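Local coordinates for aspartate--tRNA(Asp/Asn) ligase (Sulfolobus tokodaii, PDB 1WYD) that charges both tRNA(Asp) and tRNA(Asn) with L-aspartate in an ATP-dependent reaction, as a nondiscriminating aspartyl-tRNA synthetase, at the interface of chains A and B. Coordinates in Å, arbitrary orientation; residue numbers count along the deposited sequence, not the author numbering. Chains: chain A/B, hypothetical aspartyl-tRNA synthetase.

Contact 1: the interface of chains A and B. Residues chain A 3, 6, 22-24, 41; chain B 200, 232.
A:Arg3 and B:Glu200 reach toward each other from opposite sides of the interface and meet in a salt bridge, with NH2 of the guanidinium 2.8 Å from carboxylate oxygen OE1. The two flat groups are not coplanar. Their planes stand 36° apart, and NH2 reaches the syn side of OE1 from outside the carboxylate plane; NH1 adds only a weak bond to the same oxygen. A bend about the CG-CD bond (chi3 72°) turns the guanidinium of A:Arg3 back along its own chain's surface, where NH2 also donates to the backbone O of A:Ala22, at 3.0 Å. This bond within chain A ties the guanidinium to strand 18-31 and probably limits its rotation. A:Phe6 supports it from within chain A: CD of A:Arg3 lies 3.7 Å above the centre of the phenyl ring, and CE2 of A:Phe6 lies under a guanidinium face. The edge of this ring is also turned to OE1 of B:Glu200. B:Phe232 crosses A:Arg3 nearly at right angles, ring and guanidinium planes 81° apart. NH2 lies out of the ring plane and beyond its rim, 3.4 Å from CE1, on the same side as CB of A:Ala22, which lies over that face toward the rim, 3.9 Å from CE2. On the other flank of the glutamate, the indole of A:Trp24 presents its edge, CZ3 lying 3.9 Å from CG of B:Glu200. Carboxylate oxygen OE2 packs against CB of A:Asp41, 3.4 Å away, while OD2 of the aspartate is 4.8 Å from OE2; two like charges so near could disfavour each other, and A:Arg3 probably offsets this. An alanine in place of A:Arg3 is likely to leave the B:Glu200 carboxylate without its cationic partner beside A:Asp41 and to uncover part of the B:Phe232 ring. The site is a charged and aromatic junction of the homodimer, fastening the N-terminal segment and OB-fold region of one subunit to the class II catalytic region of the other.

Contact 2: the interface of chains A and B. Residues chain A 2, 68, 95; chain B 232-233, 393.
The phenol oxygen OH of A:Tyr2 lies against two ring carbons of B:Pro393, 3.9 Å from CB and 4.0 Å from CG. These are van der Waals contacts, and the tyrosine crosses the proline at a slant. Further back along the same side chain, A:Tyr2 runs roughly perpendicular to B:Phe232: its ring carbon CD2 lies 3.8 Å from the phenylalanine CA, while its CB approaches CD2 of the phenyl ring. With CG anti to the carbonyl carbon (chi1 -71°), the tyrosine ring is carried across the root of the phenylalanine and on to the proline, so one side chain touches two separate segments of chain B. The far end of the phenyl ring is met by aliphatic groups of chain A. A:Val68 comes head-on, its CG1, anti to the backbone N (chi1 180°), packing 3.5 Å from CE2 and also touching CZ. A:Leu95 comes in obliquely with one methyl, CD1, 4.0 Å from CE2. Tyrosine, leucine and valine thus follow one another round the phenylalanine, from its root to its far end. In the fold, A:Tyr2 belongs to the N-terminal segment, A:Val68 begins strand 68-77 and A:Leu95 lies between strands 91-94 and 96-96 of the OB-fold region. Across from them, B:Phe232 follows strand 222-231 and B:Pro393 immediately precedes strand 394-400 of the catalytic region.

Contact 1: the interface of chains A and B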
loop_
_atom_site.group_PDB
_atom_site.type_symbol
_atom_site.label_atom_id
_atom_site.label_comp_id
_atom_site.label_asym_id
_atom_site.label_seq_id
_atom_site.Cartn_x
_atom_site.Cartn_y
_atom_site.Cartn_z
ATOM N N ARG A 3 -24.885 -3.978 16.768
ATOM C CA ARG A 3 -25.943 -4.302 15.840
ATOM C C ARG A 3 -26.043 -5.811 15.734
ATOM O O ARG A 3 -25.230 -6.530 16.319
ATOM C CB ARG A 3 -25.713 -3.637 14.470
ATOM C CG ARG A 3 -24.390 -3.956 13.790
ATOM C CD ARG A 3 -24.361 -3.634 12.298
ATOM N NE ARG A 3 -24.324 -2.190 12.045
ATOM C CZ ARG A 3 -23.227 -1.415 12.087
ATOM N NH1 ARG A 3 -22.016 -1.912 12.358
ATOM N NH2 ARG A 3 -23.344 -0.120 11.825
ATOM N N PHE A 6 -26.747 -5.432 9.360
ATOM C CA PHE A 6 -26.571 -4.211 8.593
ATOM C C PHE A 6 -27.876 -3.941 7.814
ATOM O O PHE A 6 -28.656 -4.871 7.517
ATOM C CB PHE A 6 -25.371 -4.341 7.638
ATOM C CG PHE A 6 -24.010 -4.259 8.320
ATOM C CD1 PHE A 6 -23.277 -5.423 8.595
ATOM C CD2 PHE A 6 -23.436 -3.024 8.639
ATOM C CE1 PHE A 6 -22.001 -5.358 9.206
ATOM C CE2 PHE A 6 -22.163 -2.939 9.250
ATOM C CZ PHE A 6 -21.444 -4.111 9.538
ATOM N N ALA A 22 -27.371 -0.284 14.060
ATOM C CA ALA A 22 -26.540 0.784 14.597
ATOM C C ALA A 22 -26.221 1.639 13.425
ATOM O O ALA A 22 -25.998 1.134 12.326
ATOM C CB ALA A 22 -25.272 0.237 15.181
ATOM N N GLY A 23 -26.192 2.943 13.641
ATOM C CA GLY A 23 -25.848 3.845 12.558
ATOM C C GLY A 23 -26.047 5.304 12.873
ATOM O O GLY A 23 -26.156 5.705 14.027
ATOM N N TRP A 24 -26.112 6.083 11.801
ATOM C CA TRP A 24 -26.169 7.534 11.847
ATOM C C TRP A 24 -27.586 8.053 11.500
ATOM O O TRP A 24 -28.270 7.533 10.591
ATOM C CB TRP A 24 -25.151 8.092 10.858
ATOM C CG TRP A 24 -23.764 8.113 11.383
ATOM C CD1 TRP A 24 -23.184 9.099 12.151
ATOM C CD2 TRP A 24 -22.762 7.106 11.205
ATOM N NE1 TRP A 24 -21.885 8.761 12.454
ATOM C CE2 TRP A 24 -21.595 7.545 11.888
ATOM C CE3 TRP A 24 -22.721 5.871 10.534
ATOM C CZ2 TRP A 24 -20.386 6.801 11.900
ATOM C CZ3 TRP A 24 -21.508 5.113 10.567
ATOM C CH2 TRP A 24 -20.372 5.586 11.251
ATOM N N ASP A 41 -25.707 3.464 7.568
ATOM C CA ASP A 41 -24.500 2.749 7.988
ATOM C C ASP A 41 -23.716 2.395 6.741
ATOM O O ASP A 41 -24.098 2.832 5.642
ATOM C CB ASP A 41 -24.850 1.522 8.831
ATOM C CG ASP A 41 -25.521 0.413 8.036
ATOM O OD1 ASP A 41 -26.118 -0.485 8.713
ATOM O OD2 ASP A 41 -25.492 0.324 6.772
ATOM N N GLU B 200 -16.999 3.226 8.356
ATOM C CA GLU B 200 -16.931 2.151 9.370
ATOM C C GLU B 200 -15.691 1.242 9.422
ATOM O O GLU B 200 -15.115 1.030 10.498
ATOM C CB GLU B 200 -18.174 1.281 9.333
ATOM C CG GLU B 200 -19.373 1.951 9.980
ATOM C CD GLU B 200 -20.604 1.074 10.030
ATOM O OE1 GLU B 200 -20.680 0.174 10.874
ATOM O OE2 GLU B 200 -21.503 1.315 9.217
ATOM N N PHE B 232 -17.954 0.540 15.681
ATOM C CA PHE B 232 -18.837 -0.335 16.479
ATOM C C PHE B 232 -18.113 -1.592 16.897
ATOM O O PHE B 232 -18.574 -2.703 16.678
ATOM C CB PHE B 232 -20.170 -0.639 15.761
ATOM C CG PHE B 232 -20.893 0.601 15.314
ATOM C CD1 PHE B 232 -20.831 1.019 13.987
ATOM C CD2 PHE B 232 -21.587 1.379 16.227
ATOM C CE1 PHE B 232 -21.482 2.193 13.576
ATOM C CE2 PHE B 232 -22.241 2.545 15.822
ATOM C CZ PHE B 232 -22.194 2.956 14.495
#

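Contact 2: the interface of chains A and B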
loop_
_atom_site.group_PDB
_atom_site.type_symbol
_atom_site.label_atom_id
_atom_site.label_comp_id
_atom_site.label_asym_id
_atom_site.label_seq_id
_atom_site.Cartn_x
_atom_site.Cartn_y
_atom_site.Cartn_z
ATOM N N TYR A 2 -22.986 -3.924 18.807
ATOM C CA TYR A 2 -23.918 -2.799 18.664
ATOM C C TYR A 2 -25.085 -3.086 17.717
ATOM O O TYR A 2 -26.146 -2.491 17.823
ATOM C CB TYR A 2 -23.170 -1.524 18.241
ATOM C CG TYR A 2 -22.325 -0.957 19.349
ATOM C CD1 TYR A 2 -22.895 -0.167 20.332
ATOM C CD2 TYR A 2 -20.965 -1.241 19.432
ATOM C CE1 TYR A 2 -22.151 0.343 21.358
ATOM C CE2 TYR A 2 -20.194 -0.721 20.451
ATOM C CZ TYR A 2 -20.797 0.070 21.422
ATOM O OH TYR A 2 -20.070 0.599 22.469
ATOM N N VAL A 68 -25.120 9.147 16.333
ATOM C CA VAL A 68 -24.932 7.725 16.176
ATOM C C VAL A 68 -25.855 7.067 17.181
ATOM O O VAL A 68 -25.782 7.356 18.381
ATOM C CB VAL A 68 -23.486 7.300 16.536
ATOM C CG1 VAL A 68 -23.312 5.785 16.371
ATOM C CG2 VAL A 68 -22.464 8.102 15.741
ATOM N N LEU A 95 -25.718 6.545 21.165
ATOM C CA LEU A 95 -24.284 6.314 21.375
ATOM C C LEU A 95 -23.448 7.606 21.387
ATOM O O LEU A 95 -22.683 7.859 22.313
ATOM C CB LEU A 95 -23.752 5.303 20.362
ATOM C CG LEU A 95 -24.610 4.022 20.363
ATOM C CD1 LEU A 95 -24.349 3.155 19.151
ATOM C CD2 LEU A 95 -24.486 3.210 21.693
ATOM N N PHE B 232 -17.954 0.540 15.681
ATOM C CA PHE B 232 -18.837 -0.335 16.479
ATOM C C PHE B 232 -18.113 -1.592 16.897
ATOM O O PHE B 232 -18.574 -2.703 16.678
ATOM C CB PHE B 232 -20.170 -0.639 15.761
ATOM C CG PHE B 232 -20.893 0.601 15.314
ATOM C CD1 PHE B 232 -20.831 1.019 13.987
ATOM C CD2 PHE B 232 -21.587 1.379 16.227
ATOM C CE1 PHE B 232 -21.482 2.193 13.576
ATOM C CE2 PHE B 232 -22.241 2.545 15.822
ATOM C CZ PHE B 232 -22.194 2.956 14.495
ATOM N N ALA B 233 -16.968 -1.387 17.524
ATOM C CA ALA B 233 -16.079 -2.459 17.872
ATOM C C ALA B 233 -15.299 -1.882 19.008
ATOM O O ALA B 233 -15.042 -0.653 19.017
ATOM C CB ALA B 233 -15.155 -2.776 16.702
ATOM N N PRO B 393 -18.422 4.754 18.419
ATOM C CA PRO B 393 -17.437 3.983 19.161
ATOM C C PRO B 393 -16.650 3.212 18.134
ATOM O O PRO B 393 -17.207 2.632 17.198
ATOM C CB PRO B 393 -18.291 3.041 20.004
ATOM C CG PRO B 393 -19.637 3.699 20.035
ATOM C CD PRO B 393 -19.791 4.276 18.672
#

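Contact 1 and contact 2 lie side by side, the centres of their C-alpha atoms about 7 Å apart, and B:Phe232 belongs to both. Consecutive residues of the chain A N-terminal segment, A:Tyr2 and A:Arg3, serve different patches, joining the salt-bridged patch of contact 1 to contact 2, where carbon contacts prevail among the residues described. Together they form a continuous seam between the OB-fold region of one subunit and the catalytic region of its partner. The two-fold symmetry repeats the seam with the chains exchanged, so the pair probably helps set the orientation of each anticodon-binding region relative to the dimer body.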